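Local coordinates for sulfur oxidation protein soxB (PDB 2WDD) that hydrolyses the sulfur-sulfur bond of cysteine S-thiosulfonate in the bacterial Sox pathway of sulfur oxidation, using a dinuclear manganese site, at residues Y26-L37 with A308-L319. Sequence-based numbering, arbitrary orientation.
Sequences YGDATLLYFSDL and AGKALMRVDLKL. With MN (manganese (II) ion), chain G.
Thr30 and Asp316 lie side by side on one face of an antiparallel strand pair, and Thr30 OG1 donates to Asp316 OD1 at 2.6 Å. OD1 is gripped twice: its syn lone pair also takes Arg314 NE, 2.9 Å away and in the guanidinium plane, while Asp316 OD2 pairs with Arg328 of strand 323-333. Arg314 NH1 is satisfied by Gln114 of helix 104-120. With Thr30 OG1 beside its own backbone N (chi1 -63°), CG2 turns to Arg314 CG, 3.7 Å off. Replacing Asp316 by alanine is likely to leave Thr30 OG1 without its acceptor and the neighbouring Arg314 and Arg328 without their shared counter-charge. Backbone bonds pair Leu31 with Val315 and Tyr33 with Met313; Leu31 and Val315 pack against strand 281-284 of the second sheet. Next to Thr30, a classic beta bulge sets Asp28 and Ala29 against Leu317, whose O takes Asp28 N at 2.8 Å. Asp28 OD2 accepts Leu319 N, almost along its C-O axis. Past the strands, Ala308 N binds Asp36 O at 2.8 Å. Ser35 OG, from above the carboxylate plane, and His286 N both donate to Asp36 OD2; with OD1 on manganese at 2.1 Å, these bonds probably limit how this loop-borne metal ligand can turn, consistent with a metallophosphatase-type fold.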
loop_
_atom_site.group_PDB
_atom_site.type_symbol
_atom_site.label_atom_id
_atom_site.label_comp_id
_atom_site.label_asym_id
_atom_site.label_seq_id
_atom_site.Cartn_x
_atom_site.Cartn_y
_atom_site.Cartn_z
ATOM N N TYR A 26 11.731 -8.519 25.892
ATOM C CA TYR A 26 10.835 -7.516 26.446
ATOM C C TYR A 26 9.401 -8.021 26.425
ATOM O O TYR A 26 8.891 -8.410 25.377
ATOM C CB TYR A 26 10.909 -6.196 25.668
ATOM C CG TYR A 26 10.056 -5.092 26.274
ATOM C CD1 TYR A 26 10.615 -4.136 27.116
ATOM C CD2 TYR A 26 8.686 -5.032 26.039
ATOM C CE1 TYR A 26 9.837 -3.144 27.695
ATOM C CE2 TYR A 26 7.899 -4.039 26.610
ATOM C CZ TYR A 26 8.480 -3.095 27.430
ATOM O OH TYR A 26 7.711 -2.097 27.986
ATOM N N GLY A 27 8.756 -8.008 27.585
ATOM C CA GLY A 27 7.358 -8.365 27.705
ATOM C C GLY A 27 6.949 -9.824 27.675
ATOM O O GLY A 27 7.775 -10.740 27.784
ATOM N N ASP A 28 5.641 -10.017 27.532
ATOM C CA ASP A 28 5.007 -11.325 27.550
ATOM C C ASP A 28 4.708 -11.888 26.169
ATOM O O ASP A 28 4.587 -13.103 26.006
ATOM C CB ASP A 28 3.691 -11.224 28.316
ATOM C CG ASP A 28 3.856 -10.552 29.667
ATOM O OD1 ASP A 28 4.529 -11.147 30.533
ATOM O OD2 ASP A 28 3.322 -9.438 29.867
ATOM N N ALA A 29 4.528 -11.006 25.194
ATOM C CA ALA A 29 4.175 -11.448 23.851
ATOM C C ALA A 29 4.859 -10.580 22.819
ATOM O O ALA A 29 5.098 -9.393 23.044
ATOM C CB ALA A 29 2.663 -11.382 23.658
ATOM N N THR A 30 5.151 -11.173 21.674
ATOM C CA THR A 30 5.764 -10.423 20.597
ATOM C C THR A 30 4.948 -10.614 19.344
ATOM O O THR A 30 4.649 -11.743 18.964
ATOM C CB THR A 30 7.203 -10.851 20.346
ATOM O OG1 THR A 30 7.987 -10.567 21.513
ATOM C CG2 THR A 30 7.780 -10.088 19.140
ATOM N N LEU A 31 4.629 -9.505 18.686
ATOM C CA LEU A 31 3.917 -9.548 17.414
ATOM C C LEU A 31 4.924 -9.178 16.322
ATOM O O LEU A 31 5.658 -8.186 16.440
ATOM C CB LEU A 31 2.735 -8.573 17.408
ATOM C CG LEU A 31 1.778 -8.624 18.609
ATOM C CD1 LEU A 31 0.664 -7.616 18.445
ATOM C CD2 LEU A 31 1.213 -10.036 18.773
ATOM N N LEU A 32 5.008 -10.018 15.296
ATOM C CA LEU A 32 5.885 -9.786 14.149
ATOM C C LEU A 32 4.902 -9.462 13.035
ATOM O O LEU A 32 4.153 -10.328 12.574
ATOM C CB LEU A 32 6.721 -11.021 13.828
ATOM C CG LEU A 32 7.595 -11.438 15.029
ATOM C CD1 LEU A 32 8.342 -12.752 14.764
ATOM C CD2 LEU A 32 8.571 -10.313 15.417
ATOM N N TYR A 33 4.836 -8.180 12.694
ATOM C CA TYR A 33 3.818 -7.662 11.801
ATOM C C TYR A 33 4.354 -7.052 10.514
ATOM O O TYR A 33 5.286 -6.254 10.529
ATOM C CB TYR A 33 3.050 -6.591 12.589
ATOM C CG TYR A 33 2.138 -5.702 11.787
ATOM C CD1 TYR A 33 1.122 -6.241 11.006
ATOM C CD2 TYR A 33 2.224 -4.305 11.892
ATOM C CE1 TYR A 33 0.262 -5.421 10.284
ATOM C CE2 TYR A 33 1.364 -3.479 11.178
ATOM C CZ TYR A 33 0.380 -4.047 10.384
ATOM O OH TYR A 33 -0.463 -3.234 9.659
ATOM N N PHE A 34 3.738 -7.418 9.399
ATOM C CA PHE A 34 4.052 -6.790 8.119
ATOM C C PHE A 34 2.723 -6.655 7.394
ATOM O O PHE A 34 1.756 -7.339 7.728
ATOM C CB PHE A 34 5.060 -7.596 7.299
ATOM C CG PHE A 34 4.548 -8.934 6.852
ATOM C CD1 PHE A 34 4.003 -9.103 5.584
ATOM C CD2 PHE A 34 4.595 -10.025 7.709
ATOM C CE1 PHE A 34 3.525 -10.349 5.175
ATOM C CE2 PHE A 34 4.098 -11.265 7.313
ATOM C CZ PHE A 34 3.583 -11.429 6.032
ATOM N N SER A 35 2.650 -5.748 6.431
ATOM C CA SER A 35 1.400 -5.544 5.721
ATOM C C SER A 35 1.709 -5.007 4.339
ATOM O O SER A 35 2.811 -4.502 4.072
ATOM C CB SER A 35 0.523 -4.535 6.473
ATOM O OG SER A 35 -0.789 -4.456 5.936
ATOM N N ASP A 36 0.730 -5.119 3.460
ATOM C CA ASP A 36 0.853 -4.530 2.139
ATOM C C ASP A 36 2.070 -4.966 1.330
ATOM O O ASP A 36 2.654 -4.176 0.576
ATOM C CB ASP A 36 0.762 -3.005 2.248
ATOM C CG ASP A 36 -0.598 -2.552 2.778
ATOM O OD1 ASP A 36 -1.545 -2.405 1.985
ATOM O OD2 ASP A 36 -0.753 -2.466 4.010
ATOM N N LEU A 37 2.408 -6.248 1.440
ATOM C CA LEU A 37 3.512 -6.815 0.664
ATOM C C LEU A 37 3.252 -6.684 -0.840
ATOM O O LEU A 37 4.192 -6.571 -1.622
ATOM C CB LEU A 37 3.681 -8.289 1.024
ATOM C CG LEU A 37 4.806 -9.081 0.357
ATOM C CD1 LEU A 37 6.173 -8.503 0.663
ATOM C CD2 LEU A 37 4.747 -10.529 0.788
ATOM N N ALA A 308 5.381 -3.528 0.771
ATOM C CA ALA A 308 6.281 -4.114 -0.212
ATOM C C ALA A 308 7.431 -4.940 0.358
ATOM O O ALA A 308 8.455 -5.141 -0.314
ATOM C CB ALA A 308 6.815 -2.998 -1.121
ATOM N N GLY A 309 7.263 -5.382 1.606
ATOM C CA GLY A 309 8.247 -6.182 2.327
ATOM C C GLY A 309 9.410 -5.389 2.896
ATOM O O GLY A 309 10.433 -5.956 3.305
ATOM N N LYS A 310 9.283 -4.070 2.927
ATOM C CA LYS A 310 10.426 -3.290 3.373
ATOM C C LYS A 310 10.787 -3.394 4.837
ATOM O O LYS A 310 11.955 -3.212 5.198
ATOM C CB LYS A 310 10.364 -1.840 2.889
ATOM C CG LYS A 310 9.379 -0.947 3.601
ATOM C CD LYS A 310 9.202 0.384 2.836
ATOM C CE LYS A 310 10.460 1.252 2.872
ATOM N NZ LYS A 310 10.245 2.632 2.272
ATOM N N ALA A 311 9.802 -3.682 5.681
ATOM C CA ALA A 311 10.040 -3.730 7.112
ATOM C C ALA A 311 9.217 -4.788 7.811
ATOM O O ALA A 311 8.099 -5.099 7.409
ATOM C CB ALA A 311 9.729 -2.369 7.722
ATOM N N LEU A 312 9.757 -5.285 8.919
ATOM C CA LEU A 312 9.031 -6.185 9.787
ATOM C C LEU A 312 8.916 -5.392 11.081
ATOM O O LEU A 312 9.924 -4.919 11.616
ATOM C CB LEU A 312 9.824 -7.465 10.054
ATOM C CG LEU A 312 9.072 -8.402 11.004
ATOM C CD1 LEU A 312 7.842 -9.005 10.310
ATOM C CD2 LEU A 312 10.005 -9.513 11.508
ATOM N N MET A 313 7.690 -5.155 11.527
ATOM C CA MET A 313 7.486 -4.405 12.755
ATOM C C MET A 313 7.445 -5.376 13.916
ATOM O O MET A 313 6.594 -6.268 13.953
ATOM C CB MET A 313 6.187 -3.604 12.709
ATOM C CG MET A 313 6.401 -2.163 12.277
ATOM S SD MET A 313 7.276 -1.984 10.720
ATOM C CE MET A 313 6.066 -2.749 9.578
ATOM N N ARG A 314 8.370 -5.218 14.862
ATOM C CA ARG A 314 8.376 -6.081 16.028
ATOM C C ARG A 314 7.760 -5.308 17.177
ATOM O O ARG A 314 8.247 -4.235 17.552
ATOM C CB ARG A 314 9.783 -6.543 16.397
ATOM C CG ARG A 314 9.795 -7.350 17.703
ATOM C CD ARG A 314 11.142 -8.005 18.006
ATOM N NE ARG A 314 11.142 -8.475 19.394
ATOM C CZ ARG A 314 12.112 -9.187 19.954
ATOM N NH1 ARG A 314 13.166 -9.555 19.244
ATOM N NH2 ARG A 314 12.020 -9.530 21.232
ATOM N N VAL A 315 6.646 -5.819 17.689
ATOM C CA VAL A 315 5.937 -5.151 18.769
ATOM C C VAL A 315 5.890 -6.063 19.985
ATOM O O VAL A 315 5.180 -7.070 19.983
ATOM C CB VAL A 315 4.520 -4.733 18.357
ATOM C CG1 VAL A 315 3.851 -3.908 19.460
ATOM C CG2 VAL A 315 4.546 -3.952 17.038
ATOM N N ASP A 316 6.645 -5.705 21.022
ATOM C CA ASP A 316 6.699 -6.503 22.248
ATOM C C ASP A 316 5.763 -5.892 23.261
ATOM O O ASP A 316 5.774 -4.687 23.467
ATOM C CB ASP A 316 8.121 -6.545 22.798
ATOM C CG ASP A 316 9.119 -7.029 21.775
ATOM O OD1 ASP A 316 8.956 -8.170 21.306
ATOM O OD2 ASP A 316 10.055 -6.273 21.427
ATOM N N LEU A 317 4.892 -6.717 23.832
ATOM C CA LEU A 317 3.882 -6.239 24.755
ATOM C C LEU A 317 4.032 -6.718 26.191
ATOM O O LEU A 317 4.127 -7.924 26.450
ATOM C CB LEU A 317 2.489 -6.670 24.285
ATOM C CG LEU A 317 2.132 -6.380 22.826
ATOM C CD1 LEU A 317 0.776 -6.990 22.466
ATOM C CD2 LEU A 317 2.153 -4.877 22.585
ATOM N N LYS A 318 3.957 -5.776 27.128
ATOM C CA LYS A 318 3.878 -6.125 28.539
ATOM C C LYS A 318 2.386 -5.998 28.822
ATOM O O LYS A 318 1.820 -4.908 28.737
ATOM C CB LYS A 318 4.616 -5.104 29.401
ATOM C CG LYS A 318 6.048 -5.444 29.653
ATOM C CD LYS A 318 6.642 -4.441 30.622
ATOM C CE LYS A 318 8.067 -4.791 30.977
ATOM N NZ LYS A 318 8.646 -3.735 31.855
ATOM N N LEU A 319 1.734 -7.108 29.132
ATOM C CA LEU A 319 0.305 -7.075 29.354
ATOM C C LEU A 319 -0.037 -6.961 30.830
ATOM O O LEU A 319 0.801 -7.240 31.696
ATOM C CB LEU A 319 -0.343 -8.352 28.795
ATOM C CG LEU A 319 -0.005 -8.697 27.337
ATOM C CD1 LEU A 319 -0.615 -10.040 26.940
ATOM C CD2 LEU A 319 -0.483 -7.596 26.413
HETATM MN MN MN G . -1.822 -1.767 0.005
HETATM O O HOH W 1 8.759 -1.236 30.621
HETATM O O HOH W 2 10.781 -10.139 23.863
HETATM O O HOH W 3 3.446 -8.051 32.099
HETATM O O HOH W 4 5.338 -5.508 3.596
HETATM O O HOH W 5 -3.413 -0.485 0.402
#